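Local coordinates for protein gingipain R2 Pro-Domain (Porphyromonas gingivalis, PDB 4IEF) that forms the pro-domain of an Arg-specific cysteine protease, and probably keeps the gingipain zymogen latent by covering its catalytic domain, at residues 37-50 and 91-103. Sequence-based numbering, arbitrary orientation.
Sequences FTGVQTSKGVAQVP and IEKKDVLIAPSKG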
loop_
_atom_site.group_PDB
_atom_site.type_symbol
_atom_site.label_atom_id
_atom_site.label_comp_id
_atom_site.label_asym_id
_atom_site.label_seq_id
_atom_site.Cartn_x
_atom_site.Cartn_y
_atom_site.Cartn_z
ATOM N N PHE A 37 -4.349 19.562 23.615
ATOM C CA PHE A 37 -5.056 18.728 24.581
ATOM C C PHE A 37 -6.551 18.834 24.325
ATOM O O PHE A 37 -7.086 19.940 24.234
ATOM C CB PHE A 37 -4.700 19.128 26.027
ATOM C CG PHE A 37 -3.254 18.902 26.393
ATOM C CD1 PHE A 37 -2.320 19.930 26.282
ATOM C CD2 PHE A 37 -2.822 17.663 26.850
ATOM C CE1 PHE A 37 -0.977 19.717 26.618
ATOM C CE2 PHE A 37 -1.483 17.449 27.179
ATOM C CZ PHE A 37 -0.566 18.476 27.056
ATOM N N THR A 38 -7.210 17.685 24.151
ATOM C CA THR A 38 -8.652 17.587 23.906
ATOM C C THR A 38 -9.321 17.066 25.185
ATOM O O THR A 38 -8.966 15.994 25.682
ATOM C CB THR A 38 -8.922 16.691 22.676
ATOM O OG1 THR A 38 -8.150 17.165 21.572
ATOM C CG2 THR A 38 -10.395 16.642 22.284
ATOM N N GLY A 39 -10.258 17.844 25.708
ATOM C CA GLY A 39 -11.015 17.492 26.901
ATOM C C GLY A 39 -12.034 16.406 26.615
ATOM O O GLY A 39 -12.829 16.528 25.679
ATOM N N VAL A 40 -11.998 15.321 27.398
ATOM C CA VAL A 40 -12.925 14.196 27.250
ATOM C C VAL A 40 -13.585 13.883 28.609
ATOM O O VAL A 40 -12.997 14.122 29.665
ATOM C CB VAL A 40 -12.281 12.922 26.622
ATOM C CG1 VAL A 40 -11.861 13.146 25.174
ATOM C CG2 VAL A 40 -11.113 12.405 27.449
ATOM N N GLN A 41 -14.786 13.301 28.545
ATOM C CA GLN A 41 -15.592 12.899 29.688
ATOM C C GLN A 41 -15.107 11.580 30.268
ATOM O O GLN A 41 -15.064 10.575 29.557
ATOM C CB GLN A 41 -17.074 12.774 29.275
ATOM C CG GLN A 41 -18.035 12.673 30.459
ATOM C CD GLN A 41 -19.470 12.898 30.061
ATOM O OE1 GLN A 41 -20.006 12.255 29.149
ATOM N NE2 GLN A 41 -20.136 13.796 30.765
ATOM N N THR A 42 -14.751 11.578 31.563
ATOM C CA THR A 42 -14.343 10.332 32.215
ATOM C C THR A 42 -14.991 10.236 33.603
ATOM O O THR A 42 -15.540 11.221 34.096
ATOM C CB THR A 42 -12.803 10.167 32.290
ATOM O OG1 THR A 42 -12.264 10.939 33.359
ATOM C CG2 THR A 42 -12.084 10.481 30.987
ATOM N N SER A 43 -14.890 9.053 34.237
ATOM C CA SER A 43 -15.388 8.775 35.588
ATOM C C SER A 43 -14.683 9.637 36.642
ATOM O O SER A 43 -15.274 9.916 37.684
ATOM C CB SER A 43 -15.202 7.299 35.927
ATOM O OG SER A 43 -13.844 6.904 35.808
ATOM N N LYS A 44 -13.428 10.060 36.370
ATOM C CA LYS A 44 -12.628 10.907 37.265
ATOM C C LYS A 44 -12.752 12.403 36.888
ATOM O O LYS A 44 -11.997 13.230 37.396
ATOM C CB LYS A 44 -11.151 10.465 37.246
ATOM C CG LYS A 44 -10.891 9.117 37.905
ATOM C CD LYS A 44 -9.414 8.741 37.834
ATOM C CE LYS A 44 -9.143 7.337 38.326
ATOM N NZ LYS A 44 -9.290 7.207 39.803
ATOM N N GLY A 45 -13.715 12.727 36.026
ATOM C CA GLY A 45 -13.960 14.084 35.548
ATOM C C GLY A 45 -13.396 14.320 34.163
ATOM O O GLY A 45 -13.176 13.366 33.410
ATOM N N VAL A 46 -13.151 15.589 33.811
ATOM C CA VAL A 46 -12.601 15.954 32.501
ATOM C C VAL A 46 -11.121 15.616 32.455
ATOM O O VAL A 46 -10.339 16.117 33.268
ATOM C CB VAL A 46 -12.848 17.440 32.124
ATOM C CG1 VAL A 46 -12.200 17.795 30.783
ATOM C CG2 VAL A 46 -14.328 17.728 32.083
ATOM N N ALA A 47 -10.754 14.761 31.500
ATOM C CA ALA A 47 -9.387 14.329 31.260
ATOM C C ALA A 47 -8.914 14.858 29.907
ATOM O O ALA A 47 -9.742 15.227 29.071
ATOM C CB ALA A 47 -9.300 12.816 31.313
ATOM N N GLN A 48 -7.594 14.915 29.697
ATOM C CA GLN A 48 -7.018 15.460 28.469
ATOM C C GLN A 48 -6.421 14.392 27.568
ATOM O O GLN A 48 -5.658 13.541 28.029
ATOM C CB GLN A 48 -5.938 16.514 28.799
ATOM C CG GLN A 48 -6.430 17.718 29.616
ATOM C CD GLN A 48 -7.552 18.495 28.963
ATOM O OE1 GLN A 48 -7.540 18.769 27.760
ATOM N NE2 GLN A 48 -8.553 18.871 29.748
ATOM N N VAL A 49 -6.773 14.450 26.272
ATOM C CA VAL A 49 -6.223 13.570 25.244
ATOM C C VAL A 49 -5.126 14.391 24.534
ATOM O O VAL A 49 -5.448 15.341 23.815
ATOM C CB VAL A 49 -7.272 12.980 24.254
ATOM C CG1 VAL A 49 -6.595 12.206 23.121
ATOM C CG2 VAL A 49 -8.276 12.094 24.970
ATOM N N PRO A 50 -3.836 14.081 24.762
ATOM C CA PRO A 50 -2.777 14.854 24.095
ATOM C C PRO A 50 -2.610 14.458 22.628
ATOM O O PRO A 50 -2.763 13.290 22.283
ATOM C CB PRO A 50 -1.516 14.517 24.906
ATOM C CG PRO A 50 -1.963 13.599 26.021
ATOM C CD PRO A 50 -3.265 13.013 25.605
ATOM N N ILE A 91 9.586 20.448 30.026
ATOM C CA ILE A 91 8.829 21.396 30.840
ATOM C C ILE A 91 7.773 20.583 31.597
ATOM O O ILE A 91 7.337 19.533 31.109
ATOM C CB ILE A 91 8.219 22.586 30.032
ATOM C CG1 ILE A 91 7.403 22.111 28.805
ATOM C CG2 ILE A 91 9.306 23.584 29.629
ATOM C CD1 ILE A 91 6.276 23.074 28.363
ATOM N N GLU A 92 7.402 21.032 32.794
ATOM C CA GLU A 92 6.431 20.316 33.610
ATOM C C GLU A 92 5.086 21.021 33.647
ATOM O O GLU A 92 5.019 22.245 33.788
ATOM C CB GLU A 92 6.951 20.113 35.037
ATOM C CG GLU A 92 7.789 18.858 35.194
ATOM C CD GLU A 92 7.980 18.326 36.602
ATOM O OE1 GLU A 92 7.484 18.954 37.565
ATOM O OE2 GLU A 92 8.631 17.265 36.739
ATOM N N LYS A 93 4.016 20.226 33.515
ATOM C CA LYS A 93 2.624 20.648 33.594
ATOM C C LYS A 93 2.018 19.947 34.819
ATOM O O LYS A 93 1.965 18.712 34.856
ATOM C CB LYS A 93 1.890 20.308 32.289
ATOM C CG LYS A 93 0.933 21.393 31.826
ATOM C CD LYS A 93 0.032 20.901 30.698
ATOM C CE LYS A 93 -1.074 21.881 30.384
ATOM N NZ LYS A 93 -2.162 21.255 29.588
ATOM N N LYS A 94 1.646 20.725 35.852
ATOM C CA LYS A 94 1.127 20.167 37.104
ATOM C C LYS A 94 -0.404 20.145 37.153
ATOM O O LYS A 94 -1.063 20.924 36.463
ATOM C CB LYS A 94 1.695 20.916 38.314
ATOM C CG LYS A 94 3.137 20.531 38.615
ATOM C CD LYS A 94 3.611 21.094 39.939
ATOM C CE LYS A 94 5.058 20.746 40.189
ATOM N NZ LYS A 94 5.647 21.573 41.275
ATOM N N ASP A 95 -0.948 19.219 37.981
ATOM C CA ASP A 95 -2.373 18.948 38.229
ATOM C C ASP A 95 -3.124 18.709 36.904
ATOM O O ASP A 95 -4.182 19.287 36.643
ATOM C CB ASP A 95 -3.027 20.061 39.074
ATOM C CG ASP A 95 -4.318 19.646 39.762
ATOM O OD1 ASP A 95 -4.333 18.566 40.405
ATOM O OD2 ASP A 95 -5.304 20.410 39.680
ATOM N N VAL A 96 -2.550 17.838 36.073
ATOM C CA VAL A 96 -3.097 17.467 34.777
ATOM C C VAL A 96 -3.686 16.072 34.889
ATOM O O VAL A 96 -3.048 15.174 35.442
ATOM C CB VAL A 96 -2.020 17.540 33.653
ATOM C CG1 VAL A 96 -2.607 17.200 32.287
ATOM C CG2 VAL A 96 -1.355 18.908 33.613
ATOM N N LEU A 97 -4.902 15.891 34.373
ATOM C CA LEU A 97 -5.518 14.574 34.320
ATOM C C LEU A 97 -5.456 14.109 32.871
ATOM O O LEU A 97 -6.138 14.680 32.018
ATOM C CB LEU A 97 -6.959 14.580 34.878
ATOM C CG LEU A 97 -7.760 13.268 34.758
ATOM C CD1 LEU A 97 -7.164 12.160 35.620
ATOM C CD2 LEU A 97 -9.214 13.485 35.120
ATOM N N ILE A 98 -4.562 13.146 32.579
ATOM C CA ILE A 98 -4.399 12.575 31.239
ATOM C C ILE A 98 -5.389 11.427 31.106
ATOM O O ILE A 98 -5.487 10.593 32.012
ATOM C CB ILE A 98 -2.931 12.142 30.947
ATOM C CG1 ILE A 98 -1.967 13.359 30.910
ATOM C CG2 ILE A 98 -2.796 11.265 29.675
ATOM C CD1 ILE A 98 -2.148 14.410 29.760
ATOM N N ALA A 99 -6.135 11.405 29.981
ATOM C CA ALA A 99 -7.139 10.390 29.674
ATOM C C ALA A 99 -6.519 8.992 29.517
ATOM O O ALA A 99 -5.416 8.875 28.977
ATOM C CB ALA A 99 -7.886 10.771 28.409
ATOM N N PRO A 100 -7.213 7.921 29.975
ATOM C CA PRO A 100 -6.658 6.572 29.813
ATOM C C PRO A 100 -6.907 6.040 28.402
ATOM O O PRO A 100 -7.903 6.390 27.763
ATOM C CB PRO A 100 -7.405 5.765 30.874
ATOM C CG PRO A 100 -8.717 6.445 30.999
ATOM C CD PRO A 100 -8.540 7.885 30.624
ATOM N N SER A 101 -5.994 5.204 27.907
ATOM C CA SER A 101 -6.124 4.650 26.565
ATOM C C SER A 101 -7.265 3.645 26.464
ATOM O O SER A 101 -7.510 2.879 27.395
ATOM C CB SER A 101 -4.822 4.004 26.120
ATOM O OG SER A 101 -4.913 3.546 24.782
ATOM N N LYS A 102 -7.969 3.679 25.328
ATOM C CA LYS A 102 -9.048 2.750 24.997
ATOM C C LYS A 102 -8.453 1.482 24.367
ATOM O O LYS A 102 -9.162 0.492 24.167
ATOM C CB LYS A 102 -10.048 3.407 24.028
ATOM C CG LYS A 102 -10.909 4.488 24.652
ATOM C CD LYS A 102 -11.946 4.979 23.655
ATOM C CE LYS A 102 -12.698 6.165 24.196
ATOM N NZ LYS A 102 -13.789 6.595 23.282
ATOM N N GLY A 103 -7.155 1.538 24.071
ATOM C CA GLY A 103 -6.411 0.450 23.451
ATOM C C GLY A 103 -6.739 0.330 21.981
ATOM O O GLY A 103 -7.224 1.289 21.366
#
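A47 and Q48 of the hairpin 37-50 meet L97-A99 of the loop that follows strand 79-93. Q48 joins the two backbones in a single beta bridge with I98. Q48 N donates to L97 O at 2.7 Å. Q48 O accepts from A99 N at 2.9 Å.

Packing is tight around A99. A99 CB meets V40 CG2 and V49 CG2, each at 3.7 Å, and A47 CB lies 3.6 Å from A99 CA. L97 CG also touches A47 CB, at 3.8 Å. With L97 CG anti to the backbone N (chi1 175°) and chi2 at 66°, L97 CD2 lies 3.4 Å from V46 O and close to K44 O. The type I turn here, T42 to G45, is tied across by T42 OG1, which donates to G45 O. I98 CD1 touches both P50 CG and the F37 ring, the ring obliquely.

The loose side is the F37 end. There K93 reaches in with a chain extended beyond CG. K93 NZ stands over one face of the F37 ring, 3.9 Å from its centroid, in a cation-pi contact offset toward the rim. At the turn, K44 is exposed; of its side chain, CB comes nearest L97, and the end leads away to a cation-pi contact with Y118.

The bridge thus joins the two-stranded sheet 36-42/45-51 to the chain leaving the larger antiparallel sheet. Y118, in a loop, touches A47, L97 and P100, and I98 O is hydrogen-bonded to Y122 OH. A99 pairs with I65 through the backbone, while K93 pairs with L163 of strand 162-176, which F37 also touches.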